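PDB 1QYI: hypothetical protein from Staphylococcus aureus subsp. aureus, which is of unknown function but probably acts as a hydrolase of the HAD superfamily, with a helical cap beside a Rossmann-like core. Local coordinates for residues Ile4-Asp9 and Gly367-Val372; Tyr27-Asp32 and Thr175-Val180; Asn77-Phe82 and Phe167-Ala172. One frame throughout, in Å; residues are numbered along the deposited sequence.

Contact 1 (Ile4-Asp9 and Gly367-Val372)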
# COMPACT_ATOMS: atom_id res chain seq x y z
N ILE A 4 2.59 -12.98 21.33
CA ILE A 4 1.44 -12.71 20.49
C ILE A 4 1.91 -11.78 19.38
O ILE A 4 2.22 -10.63 19.63
CB ILE A 4 0.30 -12.08 21.29
CG1 ILE A 4 -0.78 -11.58 20.33
CG2 ILE A 4 0.84 -10.99 22.16
CD1 ILE A 4 -2.09 -11.25 21.02
N LEU A 5 1.95 -12.30 18.16
CA LEU A 5 2.40 -11.54 17.03
C LEU A 5 1.24 -10.88 16.29
O LEU A 5 0.28 -11.55 15.88
CB LEU A 5 3.20 -12.43 16.08
CG LEU A 5 4.19 -13.38 16.76
CD1 LEU A 5 4.91 -14.19 15.71
CD2 LEU A 5 5.18 -12.60 17.62
N PHE A 6 1.36 -9.56 16.13
CA PHE A 6 0.36 -8.72 15.47
C PHE A 6 0.72 -8.31 14.05
O PHE A 6 1.89 -8.18 13.69
CB PHE A 6 0.14 -7.45 16.28
CG PHE A 6 -0.68 -7.64 17.52
CD1 PHE A 6 -2.07 -7.70 17.45
CD2 PHE A 6 -0.06 -7.72 18.78
CE1 PHE A 6 -2.84 -7.85 18.59
CE2 PHE A 6 -0.82 -7.87 19.93
CZ PHE A 6 -2.22 -7.93 19.83
N ASP A 7 -0.32 -8.09 13.25
CA ASP A 7 -0.15 -7.61 11.88
C ASP A 7 -0.62 -6.16 11.98
O ASP A 7 -1.35 -5.83 12.91
CB ASP A 7 -1.03 -8.40 10.91
CG ASP A 7 -0.93 -7.89 9.49
OD1 ASP A 7 0.14 -7.37 9.10
OD2 ASP A 7 -1.92 -8.01 8.74
N VAL A 8 -0.20 -5.30 11.06
CA VAL A 8 -0.58 -3.90 11.15
C VAL A 8 -1.84 -3.56 10.36
O VAL A 8 -2.87 -3.23 10.96
CB VAL A 8 0.57 -2.99 10.72
CG1 VAL A 8 0.21 -1.55 11.01
CG2 VAL A 8 1.84 -3.37 11.47
N ASP A 9 -1.78 -3.62 9.04
CA ASP A 9 -2.97 -3.31 8.27
C ASP A 9 -4.00 -4.39 8.47
O ASP A 9 -3.66 -5.58 8.49
CB ASP A 9 -2.67 -3.15 6.77
CG ASP A 9 -1.86 -1.90 6.47
OD1 ASP A 9 -2.02 -0.88 7.17
OD2 ASP A 9 -1.07 -1.94 5.50
N GLY A 367 -10.54 -5.46 19.68
CA GLY A 367 -11.10 -5.38 21.01
C GLY A 367 -11.58 -6.71 21.58
O GLY A 367 -11.32 -7.04 22.74
N GLU A 368 -12.28 -7.47 20.74
CA GLU A 368 -12.82 -8.76 21.11
C GLU A 368 -11.74 -9.81 21.32
O GLU A 368 -12.03 -11.00 21.41
CB GLU A 368 -13.81 -9.23 20.04
CG GLU A 368 -15.16 -8.54 20.11
CD GLU A 368 -16.11 -8.98 19.01
OE1 GLU A 368 -16.00 -10.14 18.56
OE2 GLU A 368 -16.99 -8.17 18.62
N LEU A 369 -10.49 -9.37 21.40
CA LEU A 369 -9.37 -10.28 21.59
C LEU A 369 -9.33 -10.89 22.99
O LEU A 369 -8.81 -11.99 23.19
CB LEU A 369 -8.04 -9.57 21.30
CG LEU A 369 -6.76 -10.37 21.52
CD1 LEU A 369 -6.73 -11.57 20.58
CD2 LEU A 369 -5.55 -9.48 21.28
N ARG A 370 -9.86 -10.16 23.97
CA ARG A 370 -9.88 -10.67 25.34
C ARG A 370 -10.73 -11.93 25.45
O ARG A 370 -10.39 -12.86 26.18
CB ARG A 370 -10.44 -9.62 26.30
CG ARG A 370 -9.46 -8.56 26.75
CD ARG A 370 -10.07 -7.77 27.89
NE ARG A 370 -9.19 -6.74 28.40
CZ ARG A 370 -8.83 -5.66 27.72
NH1 ARG A 370 -9.28 -5.47 26.49
NH2 ARG A 370 -8.03 -4.76 28.28
N GLY A 371 -11.83 -11.96 24.70
CA GLY A 371 -12.72 -13.10 24.72
C GLY A 371 -12.02 -14.39 24.36
O GLY A 371 -12.31 -15.44 24.92
N VAL A 372 -11.07 -14.30 23.43
CA VAL A 372 -10.32 -15.45 23.00
C VAL A 372 -9.30 -15.90 24.04
O VAL A 372 -9.09 -17.09 24.24
CB VAL A 372 -9.56 -15.16 21.70
CG1 VAL A 372 -8.82 -16.41 21.25
CG2 VAL A 372 -10.53 -14.69 20.64
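Leu369 reaches one methyl, CD2, to Ile4 and Phe6, two side chains on the same side of the short strand that opens the chain. The meeting is small, 85 Å² in all, and entirely apolar. CD2 of Leu369 lies 3.9 Å from CD1 of Ile4, the two branches coming tip to tip. The same CD2 is also 3.9 Å from CZ of Phe6 and 4.2 Å from its CE1; it sits at the ring edge, near the ring plane, rather than over a face. Ile4 gets there by stretching out: CG1 is anti to the backbone N (chi1 169°) and CD1 carries on in the same direction (chi2 166°). Leu369 bridges an otherwise wide gap, since the CA atoms of Ile4 and Leu369 are 11.1 Å apart.

Further out, strand 3-6 is held within the parallel sheet by backbone bonds to strand 233-237 on one flank and to Val321 on the other. Helix 217-229 helps fill the layer beside the contact, with Leu224 and Leu227 against Phe6, while Arg370 makes a salt bridge to Asp226 of that helix. Phe6 also meets Phe12 edge-to-face.

Strand 3-6 runs straight into Asp7-Val8-Asp9, which matches the DxD signature that in HAD proteins follows the first core strand and supplies the aspartates of the phosphate-transfer site; these residues probably have that role here. The contact joins the C-terminal helix to the sheet face by apolar packing, with no hydrogen bond or salt bridge between the two segments. The place of Leu369 therefore probably rests on this packing together with the hold that Arg370 has on Asp226.

Contact 2 (Tyr27-Asp32 and Thr175-Val180)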
# COMPACT_ATOMS: atom_id res chain seq x y z
N TYR A 27 -4.51 13.49 -9.15
CA TYR A 27 -5.07 14.84 -9.18
C TYR A 27 -3.99 15.95 -9.21
O TYR A 27 -4.09 16.91 -9.97
CB TYR A 27 -6.02 15.01 -7.97
CG TYR A 27 -7.03 16.14 -8.10
CD1 TYR A 27 -7.95 16.18 -9.16
CD2 TYR A 27 -7.07 17.16 -7.16
CE1 TYR A 27 -8.88 17.22 -9.27
CE2 TYR A 27 -7.99 18.20 -7.25
CZ TYR A 27 -8.89 18.24 -8.30
OH TYR A 27 -9.75 19.30 -8.38
N GLU A 28 -2.94 15.81 -8.41
CA GLU A 28 -1.90 16.83 -8.41
C GLU A 28 -1.14 16.84 -9.73
O GLU A 28 -0.66 17.89 -10.18
CB GLU A 28 -0.89 16.58 -7.31
CG GLU A 28 0.01 17.77 -7.07
CD GLU A 28 1.24 17.40 -6.28
OE1 GLU A 28 1.17 16.42 -5.49
OE2 GLU A 28 2.26 18.11 -6.45
N LEU A 29 -1.01 15.68 -10.34
CA LEU A 29 -0.33 15.55 -11.62
C LEU A 29 -1.22 16.10 -12.73
O LEU A 29 -0.78 16.26 -13.88
CB LEU A 29 -0.01 14.08 -11.89
CG LEU A 29 1.44 13.60 -11.92
CD1 LEU A 29 2.31 14.41 -10.96
CD2 LEU A 29 1.46 12.12 -11.55
N LEU A 30 -2.46 16.43 -12.39
CA LEU A 30 -3.39 16.92 -13.40
C LEU A 30 -3.70 18.41 -13.36
O LEU A 30 -3.78 19.05 -14.41
CB LEU A 30 -4.68 16.12 -13.30
CG LEU A 30 -5.23 15.37 -14.51
CD1 LEU A 30 -4.16 14.74 -15.38
CD2 LEU A 30 -6.13 14.32 -13.94
N MSE A 31 -3.86 18.95 -12.16
CA MSE A 31 -4.20 20.36 -11.97
C MSE A 31 -3.04 21.27 -11.61
O MSE A 31 -3.08 22.46 -11.93
CB MSE A 31 -5.27 20.51 -10.87
CG MSE A 31 -6.46 19.57 -10.99
SE MSE A 31 -7.34 19.68 -12.72
CE MSE A 31 -9.06 20.37 -12.07
N ASP A 32 -2.01 20.76 -10.95
CA ASP A 32 -0.92 21.65 -10.59
C ASP A 32 -0.14 22.21 -11.78
O ASP A 32 0.17 21.50 -12.74
CB ASP A 32 0.05 21.00 -9.62
CG ASP A 32 0.92 22.02 -8.91
OD1 ASP A 32 1.84 22.56 -9.56
OD2 ASP A 32 0.67 22.31 -7.72
N THR A 175 8.33 6.78 -12.56
CA THR A 175 9.19 7.25 -11.49
C THR A 175 8.69 8.58 -10.95
O THR A 175 8.71 8.81 -9.74
CB THR A 175 10.65 7.38 -12.00
OG1 THR A 175 11.09 6.09 -12.46
CG2 THR A 175 11.59 7.86 -10.91
N LEU A 176 8.22 9.44 -11.85
CA LEU A 176 7.68 10.74 -11.46
C LEU A 176 6.47 10.56 -10.56
O LEU A 176 6.45 11.05 -9.43
CB LEU A 176 7.26 11.55 -12.68
CG LEU A 176 6.56 12.88 -12.37
CD1 LEU A 176 7.46 13.76 -11.51
CD2 LEU A 176 6.18 13.59 -13.66
N ALA A 177 5.46 9.86 -11.08
CA ALA A 177 4.22 9.62 -10.36
C ALA A 177 4.49 8.95 -9.03
O ALA A 177 3.83 9.24 -8.04
CB ALA A 177 3.31 8.75 -11.19
N GLN A 178 5.47 8.07 -9.00
CA GLN A 178 5.77 7.37 -7.78
C GLN A 178 6.46 8.28 -6.77
O GLN A 178 6.25 8.13 -5.56
CB GLN A 178 6.59 6.12 -8.08
CG GLN A 178 6.77 5.21 -6.90
CD GLN A 178 8.13 5.37 -6.26
OE1 GLN A 178 8.72 6.46 -6.29
NE2 GLN A 178 8.64 4.30 -5.66
N GLU A 179 7.24 9.25 -7.25
CA GLU A 179 7.92 10.17 -6.33
C GLU A 179 6.90 11.13 -5.72
O GLU A 179 7.01 11.51 -4.55
CB GLU A 179 9.03 10.97 -7.04
CG GLU A 179 10.13 10.09 -7.59
CD GLU A 179 11.33 10.87 -8.10
OE1 GLU A 179 11.18 12.03 -8.54
OE2 GLU A 179 12.43 10.30 -8.08
N VAL A 180 5.91 11.50 -6.52
CA VAL A 180 4.88 12.42 -6.07
C VAL A 180 4.06 11.77 -4.97
O VAL A 180 3.66 12.43 -4.01
CB VAL A 180 3.92 12.81 -7.21
CG1 VAL A 180 2.91 13.83 -6.71
CG2 VAL A 180 4.70 13.36 -8.39
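Ala177 and Val180, one helical turn apart on helix 172-195, face Leu29 and Glu28 near the end of helix 16-31. This is helix-helix packing in the helical part of the chain, away from the parallel sheet and probably the cap of a HAD-type protein. The axes of the two short helical segments come within 10.9 Å at an angle of 114°, so the helices cross steeply and touch over a short patch. Along the second helix, Leu176 points its CB toward the other segment but stops short of contact and packs instead on Glu112 and Leu115 of helix 111-115. Ala177 comes next, where the backbones are nearest: its CA is 7.6 Å from the CA of Leu29. Here CD2 of Leu29 rests 3.9 Å from the CB of Ala177, the methyl being small enough for the leucine to come up against the helix itself. Gln178 turns its CB away from helix 16-31, and Glu179 forms salt bridges with Lys197 and Arg200.

Val180 closes the patch with both branches. CG2 lies 3.7 Å from CD1 of Leu29, while CG1, anti to the backbone N (chi1 -177°), is 3.4 Å from OE1 of Glu28. The glutamate arrives with its chain extended, running obliquely across the valine. Leu29 has a first torsion of -114°, well off a staggered value, so the exact placing of its two methyls deserves some caution.

The carboxylate of Glu28 is buried, and OE1 finds its strong partner in Lys204, a salt bridge from beyond both segments. No hydrogen bond crosses the interface. Leucine, alanine and valine thus supply the adhesion, while Val180 screens one side of the carboxylate; the nearby lysine probably helps keep Glu28 ionised.

Contact 3 (Asn77-Phe82 and Phe167-Ala172)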
# COMPACT_ATOMS: atom_id res chain seq x y z
N ASN A 77 -0.26 0.47 -5.19
CA ASN A 77 -0.80 1.82 -5.36
C ASN A 77 -0.04 2.60 -6.42
O ASN A 77 -0.64 3.35 -7.19
CB ASN A 77 -0.79 2.60 -4.05
CG ASN A 77 -1.70 1.99 -3.00
OD1 ASN A 77 -1.36 0.98 -2.37
ND2 ASN A 77 -2.86 2.60 -2.81
N TRP A 78 1.29 2.43 -6.46
CA TRP A 78 2.11 3.11 -7.45
C TRP A 78 1.59 2.76 -8.84
O TRP A 78 1.29 3.64 -9.65
CB TRP A 78 3.59 2.71 -7.32
CG TRP A 78 4.23 3.08 -6.00
CD1 TRP A 78 3.90 4.13 -5.18
CD2 TRP A 78 5.37 2.44 -5.38
NE1 TRP A 78 4.76 4.19 -4.11
CE2 TRP A 78 5.67 3.17 -4.20
CE3 TRP A 78 6.16 1.33 -5.71
CZ2 TRP A 78 6.74 2.83 -3.35
CZ3 TRP A 78 7.23 0.99 -4.86
CH2 TRP A 78 7.50 1.74 -3.69
N ASP A 79 1.47 1.46 -9.11
CA ASP A 79 0.99 1.03 -10.42
C ASP A 79 -0.42 1.56 -10.73
O ASP A 79 -0.67 2.05 -11.83
CB ASP A 79 0.99 -0.50 -10.52
CG ASP A 79 2.39 -1.09 -10.45
OD1 ASP A 79 3.27 -0.66 -11.24
OD2 ASP A 79 2.62 -1.99 -9.62
N MSE A 80 -1.32 1.47 -9.75
CA MSE A 80 -2.69 1.93 -9.94
C MSE A 80 -2.79 3.41 -10.33
O MSE A 80 -3.44 3.75 -11.32
CB MSE A 80 -3.51 1.68 -8.68
CG MSE A 80 -3.62 0.23 -8.29
SE MSE A 80 -4.93 -0.04 -6.90
CE MSE A 80 -4.42 1.43 -5.71
N LEU A 81 -2.18 4.28 -9.54
CA LEU A 81 -2.22 5.71 -9.82
C LEU A 81 -1.55 6.01 -11.16
O LEU A 81 -1.95 6.93 -11.86
CB LEU A 81 -1.55 6.49 -8.69
CG LEU A 81 -0.05 6.29 -8.46
CD1 LEU A 81 0.74 7.17 -9.43
CD2 LEU A 81 0.30 6.69 -7.02
N PHE A 82 -0.54 5.22 -11.51
CA PHE A 82 0.15 5.43 -12.78
C PHE A 82 -0.77 5.16 -13.97
O PHE A 82 -0.88 5.98 -14.86
CB PHE A 82 1.38 4.53 -12.89
CG PHE A 82 2.08 4.60 -14.23
CD1 PHE A 82 2.85 5.72 -14.58
CD2 PHE A 82 1.99 3.54 -15.13
CE1 PHE A 82 3.51 5.77 -15.80
CE2 PHE A 82 2.65 3.59 -16.36
CZ PHE A 82 3.42 4.71 -16.69
N PHE A 167 5.29 5.11 -21.30
CA PHE A 167 4.30 4.55 -20.39
C PHE A 167 4.74 3.21 -19.80
O PHE A 167 3.96 2.53 -19.13
CB PHE A 167 2.97 4.34 -21.12
CG PHE A 167 2.35 5.61 -21.65
CD1 PHE A 167 2.03 6.65 -20.78
CD2 PHE A 167 2.12 5.76 -23.01
CE1 PHE A 167 1.49 7.84 -21.27
CE2 PHE A 167 1.59 6.95 -23.51
CZ PHE A 167 1.27 7.99 -22.64
N SER A 168 5.99 2.83 -20.05
CA SER A 168 6.53 1.58 -19.55
C SER A 168 6.60 1.56 -18.03
O SER A 168 6.74 2.60 -17.38
CB SER A 168 7.93 1.35 -20.11
OG SER A 168 8.86 2.29 -19.57
N LEU A 169 6.52 0.36 -17.48
CA LEU A 169 6.59 0.16 -16.04
C LEU A 169 7.96 0.64 -15.55
O LEU A 169 8.96 0.49 -16.24
CB LEU A 169 6.41 -1.32 -15.74
CG LEU A 169 6.66 -1.73 -14.30
CD1 LEU A 169 5.79 -0.90 -13.38
CD2 LEU A 169 6.38 -3.21 -14.13
N LYS A 170 8.00 1.23 -14.36
CA LYS A 170 9.25 1.74 -13.81
C LYS A 170 9.92 2.74 -14.76
O LYS A 170 11.12 2.99 -14.68
CB LYS A 170 10.20 0.57 -13.51
CG LYS A 170 9.85 -0.26 -12.27
CD LYS A 170 10.38 0.41 -11.01
CE LYS A 170 10.09 -0.41 -9.76
NZ LYS A 170 10.55 -1.83 -9.88
N GLY A 171 9.13 3.31 -15.67
CA GLY A 171 9.66 4.27 -16.62
C GLY A 171 9.88 5.63 -16.01
O GLY A 171 9.67 5.82 -14.81
N ALA A 172 10.31 6.59 -16.82
CA ALA A 172 10.54 7.93 -16.31
C ALA A 172 9.24 8.52 -15.76
O ALA A 172 9.24 9.14 -14.69
CB ALA A 172 11.10 8.84 -17.41
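The type II turn from Ser168 to Gly171, which leads into helix 172-195 with Gly171 as N-cap, lies against the start of helix 77-93: Phe82 meets the residues entering the turn and Asp79 meets Leu169 within it. CE2 of Phe82 is 3.2 Å from the carbonyl O of Phe167, which lies at the ring edge and near its plane. Phe82 swings its ring out to the loop with CG anti to the backbone N (chi1 175°), and CZ also comes to 4.5 Å from CB of Phe167. One turn earlier in the helix, OD1 of Asp79 lies 3.3 Å from CD1 of Leu169, the two side chains crossing at a slant. The polar end of Asp79 is spoken for elsewhere: OD2 pairs with Lys144 in a salt bridge, and OD1 accepts from NE1 of Trp174. That tryptophan also meets Phe82 edge-to-face.

No classical hydrogen bond spans the two segments. The weakly positive rim of the Phe82 ring facing the Phe167 O probably favours the fit, while Leu169 shields part of a carboxylate whose charge Lys144 probably offsets.

How the contacts relate
Contact 1 sits in the parallel-sheet core, about 37 Å between centres from contact 2 and 35 Å from contact 3, on the opposite side of the chain's centre. Contacts 2 and 3 lie about 11 Å apart, centre to centre, in the helical part, and touch: Gln178 packs on Trp78, and Ala177 on Leu81. Helix 172-195 links them, starting at the turn of contact 3 and crossing helix 16-31 in contact 2. The chain passes from strand 3-6 through a short loop into helix 16-31, encloses contact 3 between the segments of contact 2, and returns to the core, consistent with a cap inserted after the first strand, as in many HAD proteins.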